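Local coordinates for 5' nucleotidase family protein (Staphylococcus aureus subsp. aureus, PDB 4Q7F) that pairs a calcineurin-like phosphoesterase domain, which holds manganese and magnesium ions, with the C-terminal domain of the 5'-nucleotidase family, at residues A[419-424]-A[448-453]; A[18-23]-A[148-153]; A[88-93]-A[119-124]; A[212-217]-A[250-255]. All coordinates share one frame; numbering follows the deposited sequence. Where two conformers were deposited one is given.

Contact 2 and contact 3 are the buried pair, contact 1 and contact 4 the more superficial ones, and chemistry follows burial only in part. Contact 2 is wholly apolar, where side chains from two sheets meet. Contact 3, also buried, is polar, with a hydroxyl pair and a water between the turn leading into helix 91-99 and helix 116-125. Contact 1, alone in the C-terminal domain and about 27 Å or more (nearest atoms) from contacts 2 and 3, rests on one salt bridge. Contact 4 sets a leucine against a glutamate and an isoleucine, with a water bridge weak at one end. Contacts 2 and 4 reach the same six-stranded sheet at its outermost strands, 147-152 and 251-256.

Contact 1. Residues A[419-424]-A[448-453]; sequences SVSADF and RPKGQR
The carboxylate of Asp423 is met at OD2 by the ammonium group of Lys450, while the same lysine lays the root of its side chain over the guanidinium of Arg453. CG of Lys450 sits above the centre of that flat group, 3.6 Å from its plane. At the guanidinium edge, Arg448 O lies in plane and accepts from Arg453 NE at 2.9 Å, with an N-H...O angle of 170°. Across the contact the evidence reduces to one short charged pair: the 2.7 Å salt bridge between Asp423 OD2 and Lys450 NZ. The side chains arrive from opposite directions; extended beyond CG, Lys450 carries NZ 6.4 Å from its own CA and so reaches Asp423, although the nearest CA atoms, of Ser421 and Lys450, are 11.2 Å apart. Ser421 OG stands 3.8 Å from Lys450 NZ, a flank rather than a second bond; it also takes a weak hydrogen bond from the backbone N of Asp423. Lys450 starts from the type II turn Pro449-Gln452, whose Gly451 has the positive phi, 90°, expected at the third position. Only 83 Å² is buried in all, so this is a surface bridge. It joins the short 3-10 segment after strand 417-420 to the loop between strands 441-445 and 454-459; within that loop, Arg453 NH1 bonds to Ala408 O and Phe411 O, tying it to the end of helix 397-408 and the start of strand 411-414.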
loop_
_atom_site.group_PDB
_atom_site.type_symbol
_atom_site.label_atom_id
_atom_site.label_comp_id
_atom_site.label_asym_id
_atom_site.label_seq_id
_atom_site.Cartn_x
_atom_site.Cartn_y
_atom_site.Cartn_z
ATOM N N SER A 419 23.251 6.891 6.969
ATOM C CA SER A 419 22.581 5.993 6.030
ATOM C C SER A 419 21.148 5.747 6.506
ATOM O O SER A 419 20.697 6.387 7.439
ATOM C CB SER A 419 23.357 4.692 5.946
ATOM O OG SER A 419 23.521 4.173 7.249
ATOM N N VAL A 420 20.435 4.819 5.861
ATOM C CA VAL A 420 19.074 4.512 6.255
ATOM C C VAL A 420 19.028 3.368 7.276
ATOM O O VAL A 420 19.753 2.382 7.173
ATOM C CB VAL A 420 18.206 4.160 5.036
ATOM C CG1 VAL A 420 16.764 3.935 5.473
ATOM C CG2 VAL A 420 18.282 5.275 4.003
ATOM N N SER A 421 18.170 3.525 8.272
ATOM C CA SER A 421 18.015 2.545 9.320
ATOM C C SER A 421 17.406 1.240 8.816
ATOM O O SER A 421 16.528 1.243 7.943
ATOM C CB SER A 421 17.130 3.125 10.426
ATOM O OG SER A 421 16.742 2.132 11.344
ATOM N N ALA A 422 17.906 0.129 9.362
ATOM C CA ALA A 422 17.399 -1.197 9.064
ATOM C C ALA A 422 15.893 -1.241 9.289
ATOM O O ALA A 422 15.158 -1.849 8.511
ATOM C CB ALA A 422 18.083 -2.227 9.954
ATOM N N ASP A 423 15.453 -0.593 10.364
ATOM C CA ASP A 423 14.027 -0.499 10.728
ATOM C C ASP A 423 13.127 -0.021 9.584
ATOM O O ASP A 423 11.963 -0.373 9.538
ATOM C CB ASP A 423 13.850 0.474 11.911
ATOM C CG ASP A 423 14.438 -0.062 13.197
ATOM O OD1 ASP A 423 14.292 -1.268 13.461
ATOM O OD2 ASP A 423 15.036 0.721 13.959
ATOM N N PHE A 424 13.680 0.792 8.684
ATOM C CA PHE A 424 12.929 1.372 7.574
ATOM C C PHE A 424 13.154 0.683 6.240
ATOM O O PHE A 424 12.604 1.119 5.232
ATOM C CB PHE A 424 13.275 2.864 7.455
ATOM C CG PHE A 424 12.599 3.721 8.474
ATOM C CD1 PHE A 424 12.974 3.675 9.809
ATOM C CD2 PHE A 424 11.588 4.588 8.095
ATOM C CE1 PHE A 424 12.356 4.476 10.747
ATOM C CE2 PHE A 424 10.973 5.408 9.024
ATOM C CZ PHE A 424 11.352 5.348 10.356
ATOM N N ARG A 448 22.962 10.394 17.904
ATOM C CA ARG A 448 22.312 10.494 19.225
ATOM C C ARG A 448 21.124 9.549 19.323
ATOM O O ARG A 448 20.580 9.156 18.298
ATOM C CB ARG A 448 21.906 11.939 19.474
ATOM C CG ARG A 448 23.127 12.864 19.467
ATOM C CD ARG A 448 22.752 14.314 19.586
ATOM N NE ARG A 448 23.925 15.159 19.416
ATOM C CZ ARG A 448 23.930 16.480 19.566
ATOM N NH1 ARG A 448 22.809 17.133 19.906
ATOM N NH2 ARG A 448 25.064 17.148 19.393
ATOM N N PRO A 449 20.699 9.194 20.551
ATOM C CA PRO A 449 19.607 8.239 20.658
ATOM C C PRO A 449 18.332 8.730 20.009
ATOM O O PRO A 449 18.066 9.938 19.981
ATOM C CB PRO A 449 19.423 8.078 22.167
ATOM C CG PRO A 449 20.768 8.380 22.731
ATOM C CD PRO A 449 21.304 9.483 21.864
ATOM N N LYS A 450 17.564 7.796 19.465
ATOM C CA LYS A 450 16.300 8.120 18.835
ATOM C C LYS A 450 15.434 8.867 19.832
ATOM O O LYS A 450 15.450 8.550 21.023
ATOM C CB LYS A 450 15.582 6.838 18.342
ATOM C CG LYS A 450 16.338 6.137 17.235
ATOM C CD LYS A 450 15.567 4.939 16.649
ATOM C CE LYS A 450 16.307 4.337 15.455
ATOM N NZ LYS A 450 15.544 3.219 14.805
ATOM N N GLY A 451 14.695 9.866 19.349
ATOM C CA GLY A 451 13.867 10.670 20.224
ATOM C C GLY A 451 14.593 11.916 20.786
ATOM O O GLY A 451 13.959 12.779 21.396
ATOM N N GLN A 452 15.913 12.016 20.625
ATOM C CA GLN A 452 16.614 13.216 21.072
ATOM C C GLN A 452 17.676 13.673 20.079
ATOM O O GLN A 452 18.699 14.251 20.443
ATOM C CB GLN A 452 17.184 13.038 22.471
ATOM C CG GLN A 452 18.243 11.983 22.619
ATOM C CD GLN A 452 18.570 11.747 24.069
ATOM O OE1 GLN A 452 19.570 12.250 24.587
ATOM N NE2 GLN A 452 17.687 11.048 24.758
ATOM N N ARG A 453 17.347 13.500 18.813
ATOM C CA ARG A 453 18.223 13.812 17.704
ATOM C C ARG A 453 17.963 15.158 17.064
ATOM O O ARG A 453 18.765 15.578 16.238
ATOM C CB ARG A 453 18.023 12.759 16.576
ATOM C CG ARG A 453 18.428 11.334 16.927
ATOM C CD ARG A 453 18.173 10.362 15.770
ATOM N NE ARG A 453 18.859 9.079 15.984
ATOM C CZ ARG A 453 18.778 8.027 15.173
ATOM N NH1 ARG A 453 18.064 8.084 14.072
ATOM N NH2 ARG A 453 19.455 6.929 15.453
#

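Contact 2. Residues A[18-23]-A[148-153]; sequences SNIAFY and KYFQVG
Two sheets of the calcineurin-like phosphoesterase domain face each other here, and Ile20, Phe22, Phe150 and Val152 fill the space between a strand of each. The axes of strands 19-23 and 148-152 pass 9.7 Å apart, and their directions differ by 141°; the spacing is that of packed layers rather than of paired strands, and accordingly no hydrogen bond crosses. The closest approach is Ile20 CD1 to Val152 CG2, 3.6 Å. Ile20 holds CG1 anti to its backbone N (chi1 178°) and continues fully extended, which carries CD1 across the gap. There the methyl also comes within 4.1 Å of Phe150 CE2, at the edge of the ring and near its plane. Two packed mixed sheets flanked by helices form the alpha/beta sandwich of the metallophosphoesterase fold: strand 19-25 is the middle strand of a five-stranded sheet, while strand 147-152 is the outermost strand of a six-stranded one. Phe22 and Phe150 extend toward each other from opposite sheets and meet rim to rim, Phe22 CE2 lying 4.0 Å from Phe150 CZ. Each atom is near the plane of the other ring, so the pair is not a face stack. Phe150 reaches this place with CG between its backbone N and carbonyl carbon (chi1 61°), and its ring stacks with Phe66 of strand 65-69, next to strand 19-25 in the opposite sheet. Val157 of strand 155-163 touches both Phe150 and Val152, and Leu276 of strand 270-278 lies against Ile20.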
loop_
_atom_site.group_PDB
_atom_site.type_symbol
_atom_site.label_atom_id
_atom_site.label_comp_id
_atom_site.label_asym_id
_atom_site.label_seq_id
_atom_site.Cartn_x
_atom_site.Cartn_y
_atom_site.Cartn_z
ATOM N N SER A 18 -5.404 -37.748 -6.817
ATOM C CA SER A 18 -6.025 -36.538 -7.423
ATOM C C SER A 18 -5.462 -35.281 -6.763
ATOM O O SER A 18 -4.918 -35.340 -5.655
ATOM C CB SER A 18 -7.533 -36.595 -7.281
ATOM O OG SER A 18 -7.882 -36.834 -5.932
ATOM N N ASN A 19 -5.598 -34.140 -7.422
ATOM C CA ASN A 19 -5.013 -32.927 -6.869
ATOM C C ASN A 19 -5.794 -31.651 -7.157
ATOM O O ASN A 19 -6.777 -31.659 -7.904
ATOM C CB ASN A 19 -3.579 -32.811 -7.372
ATOM C CG ASN A 19 -3.497 -32.656 -8.878
ATOM O OD1 ASN A 19 -4.361 -32.044 -9.504
ATOM N ND2 ASN A 19 -2.424 -33.163 -9.456
ATOM N N ILE A 20 -5.331 -30.555 -6.558
ATOM C CA ILE A 20 -5.980 -29.283 -6.716
ATOM C C ILE A 20 -4.984 -28.189 -6.472
ATOM O O ILE A 20 -4.237 -28.200 -5.472
ATOM C CB ILE A 20 -7.198 -29.148 -5.771
ATOM C CG1 ILE A 20 -7.855 -27.766 -5.927
ATOM C CG2 ILE A 20 -6.790 -29.424 -4.325
ATOM C CD1 ILE A 20 -9.054 -27.551 -5.032
ATOM N N ALA A 21 -4.957 -27.235 -7.390
ATOM C CA ALA A 21 -4.025 -26.131 -7.262
ATOM C C ALA A 21 -4.720 -24.833 -6.959
ATOM O O ALA A 21 -5.770 -24.518 -7.536
ATOM C CB ALA A 21 -3.188 -25.992 -8.531
ATOM N N PHE A 22 -4.097 -24.078 -6.050
ATOM C CA PHE A 22 -4.545 -22.770 -5.651
ATOM C C PHE A 22 -3.562 -21.735 -6.134
ATOM O O PHE A 22 -2.398 -21.787 -5.789
ATOM C CB PHE A 22 -4.650 -22.677 -4.128
ATOM C CG PHE A 22 -5.763 -23.485 -3.546
ATOM C CD1 PHE A 22 -5.560 -24.801 -3.175
ATOM C CD2 PHE A 22 -7.019 -22.919 -3.344
ATOM C CE1 PHE A 22 -6.583 -25.540 -2.615
ATOM C CE2 PHE A 22 -8.042 -23.652 -2.787
ATOM C CZ PHE A 22 -7.833 -24.968 -2.430
ATOM N N TYR A 23 -4.046 -20.813 -6.957
ATOM C CA TYR A 23 -3.248 -19.718 -7.491
ATOM C C TYR A 23 -3.700 -18.401 -6.889
ATOM O O TYR A 23 -4.904 -18.085 -6.864
ATOM C CB TYR A 23 -3.449 -19.610 -9.003
ATOM C CG TYR A 23 -2.935 -20.778 -9.751
ATOM C CD1 TYR A 23 -1.597 -20.828 -10.139
ATOM C CD2 TYR A 23 -3.770 -21.853 -10.085
ATOM C CE1 TYR A 23 -1.095 -21.896 -10.828
ATOM C CE2 TYR A 23 -3.282 -22.926 -10.792
ATOM C CZ TYR A 23 -1.945 -22.943 -11.156
ATOM O OH TYR A 23 -1.435 -23.987 -11.830
ATOM N N LYS A 148 -16.394 -19.340 2.663
ATOM C CA LYS A 148 -16.871 -20.105 1.498
ATOM C C LYS A 148 -16.464 -21.569 1.658
ATOM O O LYS A 148 -15.340 -21.876 2.068
ATOM C CB LYS A 148 -16.236 -19.535 0.217
ATOM C CG LYS A 148 -16.495 -20.306 -1.074
ATOM C CD LYS A 148 -15.736 -19.659 -2.233
ATOM C CE LYS A 148 -15.756 -20.512 -3.494
ATOM N NZ LYS A 148 -17.131 -20.806 -3.986
ATOM N N TYR A 149 -17.366 -22.479 1.319
ATOM C CA TYR A 149 -17.066 -23.895 1.399
ATOM C C TYR A 149 -17.290 -24.535 0.031
ATOM O O TYR A 149 -18.192 -24.130 -0.697
ATOM C CB TYR A 149 -17.981 -24.580 2.427
ATOM C CG TYR A 149 -17.771 -24.149 3.865
ATOM C CD1 TYR A 149 -16.712 -24.651 4.609
ATOM C CD2 TYR A 149 -18.663 -23.290 4.494
ATOM C CE1 TYR A 149 -16.518 -24.271 5.936
ATOM C CE2 TYR A 149 -18.491 -22.918 5.827
ATOM C CZ TYR A 149 -17.414 -23.405 6.540
ATOM O OH TYR A 149 -17.235 -23.046 7.854
ATOM N N PHE A 150 -16.446 -25.507 -0.330
ATOM C CA PHE A 150 -16.644 -26.266 -1.573
ATOM C C PHE A 150 -16.039 -27.658 -1.436
ATOM O O PHE A 150 -15.214 -27.897 -0.550
ATOM C CB PHE A 150 -16.101 -25.525 -2.804
ATOM C CG PHE A 150 -14.629 -25.262 -2.764
ATOM C CD1 PHE A 150 -14.134 -24.086 -2.210
ATOM C CD2 PHE A 150 -13.733 -26.172 -3.303
ATOM C CE1 PHE A 150 -12.775 -23.837 -2.179
ATOM C CE2 PHE A 150 -12.369 -25.928 -3.271
ATOM C CZ PHE A 150 -11.892 -24.755 -2.713
ATOM N N GLN A 151 -16.470 -28.580 -2.292
ATOM C CA GLN A 151 -15.955 -29.948 -2.241
ATOM C C GLN A 151 -14.838 -30.249 -3.229
ATOM O O GLN A 151 -14.795 -29.726 -4.346
ATOM C CB GLN A 151 -17.074 -30.986 -2.418
ATOM C CG GLN A 151 -17.972 -31.105 -1.204
ATOM C CD GLN A 151 -18.673 -29.803 -0.906
ATOM O OE1 GLN A 151 -19.291 -29.211 -1.791
ATOM N NE2 GLN A 151 -18.579 -29.344 0.339
ATOM N N VAL A 152 -13.932 -31.099 -2.771
ATOM C CA VAL A 152 -12.849 -31.640 -3.578
ATOM C C VAL A 152 -12.966 -33.134 -3.304
ATOM O O VAL A 152 -12.577 -33.620 -2.224
ATOM C CB VAL A 152 -11.461 -31.150 -3.148
ATOM C CG1 VAL A 152 -10.383 -31.836 -3.999
ATOM C CG2 VAL A 152 -11.379 -29.639 -3.252
ATOM N N GLY A 153 -13.557 -33.848 -4.258
ATOM C CA GLY A 153 -13.814 -35.259 -4.074
ATOM C C GLY A 153 -14.775 -35.377 -2.907
ATOM O O GLY A 153 -15.755 -34.654 -2.833
#

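Contact 3. Residues A[88-93]-A[119-124]; sequences GSSQPL and LKDTLR
Ser90, in the turn just ahead of helix 91-99, brings its CA to 6.3 Å from that of Thr122 on helix 116-125, close enough for short side chains to meet directly. Residues 119-124 are regular helix, with Leu123 N bonding to Leu119 O. On the other side the chain enters its helix through a capped turn, where Ser89 OG accepts from Gln91 N at 3.0 Å with an N-H...O angle of 162°. The bond between the segments runs from Ser90 OG to Thr122 OG1, 2.7 Å. Thr122 OG1 is placed beside its own backbone N (chi1 -67°) and also bonds to Tyr118 O one turn earlier; since it accepts from Ser90, its proton is the one that can go to this carbonyl. The threonine hydroxyl thus relays between the turn and the helix backbone. A second link is water-borne: a water accepts from Ser90 N at 2.9 Å and donates to Asp121 OD2 at 2.8 Å, satisfying a backbone N-H at the start of the turn. The stronger partner of that carboxylate is Arg125, whose NE forms a salt bridge with OD2. Both helices belong to the calcineurin-like phosphoesterase region. Through this polar seam the entrance of helix 91-99 lies against the flank of helix 116-125, Ser90 also touching Tyr118, while Pro92 and Leu93 pack on helix 78-85.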
loop_
_atom_site.group_PDB
_atom_site.type_symbol
_atom_site.label_atom_id
_atom_site.label_comp_id
_atom_site.label_asym_id
_atom_site.label_seq_id
_atom_site.Cartn_x
_atom_site.Cartn_y
_atom_site.Cartn_z
ATOM N N GLY A 88 -15.205 7.878 -13.335
ATOM C CA GLY A 88 -15.342 7.786 -11.892
ATOM C C GLY A 88 -15.762 6.344 -11.574
ATOM O O GLY A 88 -15.977 5.993 -10.425
ATOM N N SER A 89 -15.874 5.514 -12.612
ATOM C CA SER A 89 -16.283 4.116 -12.475
ATOM C C SER A 89 -15.093 3.166 -12.500
ATOM O O SER A 89 -14.119 3.383 -13.216
ATOM C CB SER A 89 -17.213 3.737 -13.607
ATOM O OG SER A 89 -17.617 2.375 -13.509
ATOM N N SER A 90 -15.184 2.111 -11.707
ATOM C CA SER A 90 -14.172 1.074 -11.682
ATOM C C SER A 90 -14.473 0.022 -12.797
ATOM O O SER A 90 -13.735 -0.924 -12.952
ATOM C CB SER A 90 -14.182 0.376 -10.323
ATOM O OG SER A 90 -15.452 -0.224 -10.068
ATOM N N GLN A 91 -15.527 0.211 -13.586
ATOM C CA GLN A 91 -15.907 -0.808 -14.577
ATOM C C GLN A 91 -14.759 -1.301 -15.489
ATOM O O GLN A 91 -14.601 -2.506 -15.660
ATOM C CB GLN A 91 -17.106 -0.362 -15.427
ATOM C CG GLN A 91 -17.682 -1.495 -16.276
ATOM C CD GLN A 91 -18.355 -2.555 -15.418
ATOM O OE1 GLN A 91 -19.238 -2.241 -14.621
ATOM N NE2 GLN A 91 -17.969 -3.811 -15.595
ATOM N N PRO A 92 -13.969 -0.378 -16.085
ATOM C CA PRO A 92 -12.877 -0.862 -16.948
ATOM C C PRO A 92 -11.933 -1.842 -16.243
ATOM O O PRO A 92 -11.487 -2.817 -16.837
ATOM C CB PRO A 92 -12.171 0.416 -17.375
ATOM C CG PRO A 92 -13.244 1.482 -17.327
ATOM C CD PRO A 92 -14.174 1.085 -16.204
ATOM N N LEU A 93 -11.649 -1.585 -14.977
ATOM C CA LEU A 93 -10.796 -2.463 -14.197
ATOM C C LEU A 93 -11.522 -3.766 -13.861
ATOM O O LEU A 93 -10.937 -4.855 -13.934
ATOM C CB LEU A 93 -10.399 -1.772 -12.906
ATOM C CG LEU A 93 -9.578 -2.614 -11.945
ATOM C CD1 LEU A 93 -8.234 -2.952 -12.561
ATOM C CD2 LEU A 93 -9.397 -1.860 -10.634
ATOM N N LEU A 119 -16.353 1.480 -3.483
ATOM C CA LEU A 119 -16.042 0.080 -3.171
ATOM C C LEU A 119 -17.270 -0.824 -3.324
ATOM O O LEU A 119 -17.212 -1.857 -4.009
ATOM C CB LEU A 119 -15.478 -0.049 -1.763
ATOM C CG LEU A 119 -15.152 -1.476 -1.310
ATOM C CD1 LEU A 119 -14.203 -2.165 -2.291
ATOM C CD2 LEU A 119 -14.573 -1.484 0.093
ATOM N N LYS A 120 -18.384 -0.427 -2.704
ATOM C CA LYS A 120 -19.607 -1.222 -2.774
ATOM C C LYS A 120 -20.036 -1.449 -4.223
ATOM O O LYS A 120 -20.398 -2.575 -4.595
ATOM C CB LYS A 120 -20.745 -0.585 -1.969
ATOM C CG LYS A 120 -20.550 -0.596 -0.451
ATOM C CD LYS A 120 -21.814 -0.116 0.241
ATOM C CE LYS A 120 -21.698 -0.160 1.754
ATOM N NZ LYS A 120 -22.904 0.423 2.422
ATOM N N ASP A 121 -20.026 -0.384 -5.031
ATOM C CA ASP A 121 -20.362 -0.492 -6.462
ATOM C C ASP A 121 -19.425 -1.499 -7.174
ATOM O O ASP A 121 -19.849 -2.280 -8.036
ATOM C CB ASP A 121 -20.237 0.870 -7.134
ATOM C CG ASP A 121 -20.507 0.811 -8.610
ATOM O OD1 ASP A 121 -21.661 0.527 -8.989
ATOM O OD2 ASP A 121 -19.556 1.054 -9.408
ATOM N N THR A 122 -18.143 -1.443 -6.826
ATOM C CA THR A 122 -17.147 -2.346 -7.377
ATOM C C THR A 122 -17.497 -3.809 -7.036
ATOM O O THR A 122 -17.592 -4.686 -7.945
ATOM C CB THR A 122 -15.732 -1.954 -6.874
ATOM O OG1 THR A 122 -15.379 -0.682 -7.426
ATOM C CG2 THR A 122 -14.690 -2.954 -7.284
ATOM N N LEU A 123 -17.779 -4.077 -5.761
ATOM C CA LEU A 123 -18.094 -5.444 -5.363
ATOM C C LEU A 123 -19.295 -6.021 -6.095
ATOM O O LEU A 123 -19.309 -7.210 -6.403
ATOM C CB LEU A 123 -18.302 -5.574 -3.856
ATOM C CG LEU A 123 -17.104 -5.131 -2.992
ATOM C CD1 LEU A 123 -17.354 -5.407 -1.515
ATOM C CD2 LEU A 123 -15.845 -5.809 -3.448
ATOM N N ARG A 124 -20.305 -5.194 -6.367
ATOM C CA ARG A 124 -21.493 -5.701 -7.056
ATOM C C ARG A 124 -21.276 -5.872 -8.564
ATOM O O ARG A 124 -22.007 -6.609 -9.204
ATOM C CB ARG A 124 -22.764 -4.881 -6.728
ATOM C CG ARG A 124 -22.735 -3.390 -7.015
ATOM C CD ARG A 124 -24.086 -2.735 -6.673
ATOM N NE ARG A 124 -24.008 -1.270 -6.731
ATOM C CZ ARG A 124 -23.786 -0.460 -5.692
ATOM N NH1 ARG A 124 -23.714 0.850 -5.894
ATOM N NH2 ARG A 124 -23.634 -0.932 -4.456
HETATM O O HOH W 1 -17.143 2.397 -9.520
#

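Contact 4. Residues A[212-217]-A[250-255]; sequences KDLESG and RQIAER
Leu214 forms the tight part of the contact, its side chain directed at strand 251-256 and lying obliquely across Glu254. Both CB and CD1 of Leu214 come to 3.6 Å from Glu254 OE1, and CD1 is 4.2 Å from Ile252 CG2. Glu254 places CG between its backbone N and carbonyl carbon (chi1 66°), and its extended chain brings the carboxylate to the leucine. Leu214 also touches Leu233 of helix 229-236. The looser side is bridged by water: Arg250 NH1, also bonded to Gln248 OE1, donates to an in-plane water at 3.0 Å, which gives only a weak bond to Lys212 O. Ile252 CD1 lies over one face of this guanidinium, 3.9 Å above the plane and offset toward the rim. The loop contains an Asx motif: Asp213 OD2 accepts from Ser216 N at 2.9 Å, from above the carboxylate plane, and from Ser216 OG by its anti lone pair. The Ile252 side chain is about 14 Å from the bound manganese and magnesium ions, so this is sheet-edge packing away from the metals. A leucine laid on a carboxylate and a methyl, plus one weakly held water, is consistent with a loop shaped largely by its own Asp213 bonds.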
loop_
_atom_site.group_PDB
_atom_site.type_symbol
_atom_site.label_atom_id
_atom_site.label_comp_id
_atom_site.label_asym_id
_atom_site.label_seq_id
_atom_site.Cartn_x
_atom_site.Cartn_y
_atom_site.Cartn_z
ATOM N N LYS A 212 6.413 -11.032 12.964
ATOM C CA LYS A 212 7.598 -11.720 13.489
ATOM C C LYS A 212 8.159 -12.599 12.385
ATOM O O LYS A 212 7.427 -13.006 11.478
ATOM C CB LYS A 212 7.250 -12.583 14.694
ATOM C CG LYS A 212 6.913 -11.795 15.940
ATOM C CD LYS A 212 6.446 -12.713 17.053
ATOM C CE LYS A 212 6.121 -11.933 18.307
ATOM N NZ LYS A 212 5.647 -12.841 19.381
ATOM N N ASP A 213 9.462 -12.872 12.458
ATOM C CA ASP A 213 10.141 -13.730 11.481
ATOM C C ASP A 213 9.581 -15.137 11.635
ATOM O O ASP A 213 9.542 -15.660 12.739
ATOM C CB ASP A 213 11.648 -13.725 11.749
ATOM C CG ASP A 213 12.402 -14.697 10.869
ATOM O OD1 ASP A 213 12.331 -14.576 9.631
ATOM O OD2 ASP A 213 13.083 -15.578 11.422
ATOM N N LEU A 214 9.135 -15.743 10.532
ATOM C CA LEU A 214 8.533 -17.072 10.585
ATOM C C LEU A 214 9.425 -18.161 11.204
ATOM O O LEU A 214 8.931 -19.015 11.923
ATOM C CB LEU A 214 8.056 -17.509 9.191
ATOM C CG LEU A 214 6.848 -16.748 8.638
ATOM C CD1 LEU A 214 6.656 -17.006 7.161
ATOM C CD2 LEU A 214 5.581 -17.105 9.399
ATOM N N GLU A 215 10.724 -18.123 10.938
ATOM C CA GLU A 215 11.637 -19.141 11.464
ATOM C C GLU A 215 12.010 -18.936 12.935
ATOM O O GLU A 215 11.920 -19.867 13.740
ATOM C CB GLU A 215 12.898 -19.210 10.580
ATOM C CG GLU A 215 13.912 -20.297 10.946
ATOM C CD GLU A 215 14.847 -19.921 12.086
ATOM O OE1 GLU A 215 15.160 -18.719 12.245
ATOM O OE2 GLU A 215 15.313 -20.835 12.805
ATOM N N SER A 216 12.407 -17.720 13.294
ATOM C CA SER A 216 12.868 -17.438 14.660
ATOM C C SER A 216 11.798 -16.957 15.630
ATOM O O SER A 216 11.960 -17.105 16.832
ATOM C CB SER A 216 13.983 -16.389 14.627
ATOM O OG SER A 216 13.493 -15.133 14.189
ATOM N N GLY A 217 10.724 -16.361 15.118
ATOM C CA GLY A 217 9.687 -15.803 15.988
ATOM C C GLY A 217 10.091 -14.442 16.565
ATOM O O GLY A 217 9.401 -13.904 17.424
ATOM N N ARG A 250 5.832 -8.694 0.237
ATOM C CA ARG A 250 6.972 -9.582 0.351
ATOM C C ARG A 250 6.741 -10.838 -0.492
ATOM O O ARG A 250 5.601 -11.132 -0.867
ATOM C CB ARG A 250 7.141 -9.974 1.800
ATOM C CG ARG A 250 7.403 -8.780 2.700
ATOM C CD ARG A 250 7.183 -9.138 4.146
ATOM N NE ARG A 250 8.227 -10.022 4.628
ATOM C CZ ARG A 250 8.300 -10.485 5.870
ATOM N NH1 ARG A 250 7.353 -10.194 6.754
ATOM N NH2 ARG A 250 9.305 -11.277 6.217
ATOM N N GLN A 251 7.839 -11.552 -0.790
ATOM C CA GLN A 251 7.798 -12.778 -1.577
ATOM C C GLN A 251 8.140 -13.943 -0.672
ATOM O O GLN A 251 9.305 -14.142 -0.289
ATOM C CB GLN A 251 8.704 -12.665 -2.793
ATOM C CG GLN A 251 8.251 -11.497 -3.657
ATOM C CD GLN A 251 8.812 -11.509 -5.045
ATOM O OE1 GLN A 251 9.712 -12.280 -5.358
ATOM N NE2 GLN A 251 8.270 -10.647 -5.902
ATOM N N ILE A 252 7.095 -14.667 -0.286
ATOM C CA ILE A 252 7.210 -15.766 0.651
ATOM C C ILE A 252 6.471 -16.981 0.140
ATOM O O ILE A 252 5.368 -16.850 -0.369
ATOM C CB ILE A 252 6.581 -15.360 2.005
ATOM C CG1 ILE A 252 7.397 -14.220 2.629
ATOM C CG2 ILE A 252 6.528 -16.537 2.968
ATOM C CD1 ILE A 252 6.776 -13.651 3.881
ATOM N N ALA A 253 7.093 -18.149 0.284
ATOM C CA ALA A 253 6.503 -19.428 -0.089
ATOM C C ALA A 253 7.296 -20.482 0.645
ATOM O O ALA A 253 8.374 -20.887 0.196
ATOM C CB ALA A 253 6.569 -19.671 -1.589
ATOM N N GLU A 254 6.762 -20.924 1.776
ATOM C CA GLU A 254 7.448 -21.887 2.609
ATOM C C GLU A 254 6.425 -22.596 3.470
ATOM O O GLU A 254 5.219 -22.381 3.320
ATOM C CB GLU A 254 8.484 -21.150 3.463
ATOM C CG GLU A 254 7.897 -20.185 4.476
ATOM C CD GLU A 254 8.952 -19.282 5.100
ATOM O OE1 GLU A 254 9.199 -19.403 6.316
ATOM O OE2 GLU A 254 9.553 -18.466 4.368
ATOM N N ARG A 255 6.909 -23.436 4.376
ATOM C CA ARG A 255 6.049 -24.207 5.251
ATOM C C ARG A 255 6.207 -23.726 6.690
ATOM O O ARG A 255 7.318 -23.414 7.114
ATOM C CB ARG A 255 6.448 -25.692 5.169
ATOM C CG ARG A 255 6.737 -26.183 3.750
ATOM C CD ARG A 255 5.503 -26.243 2.864
ATOM N NE ARG A 255 4.796 -27.514 3.005
ATOM C CZ ARG A 255 5.045 -28.599 2.268
ATOM N NH1 ARG A 255 4.347 -29.706 2.480
ATOM N NH2 ARG A 255 5.987 -28.587 1.321
HETATM O O HOH W 2 8.225 -10.907 9.505
#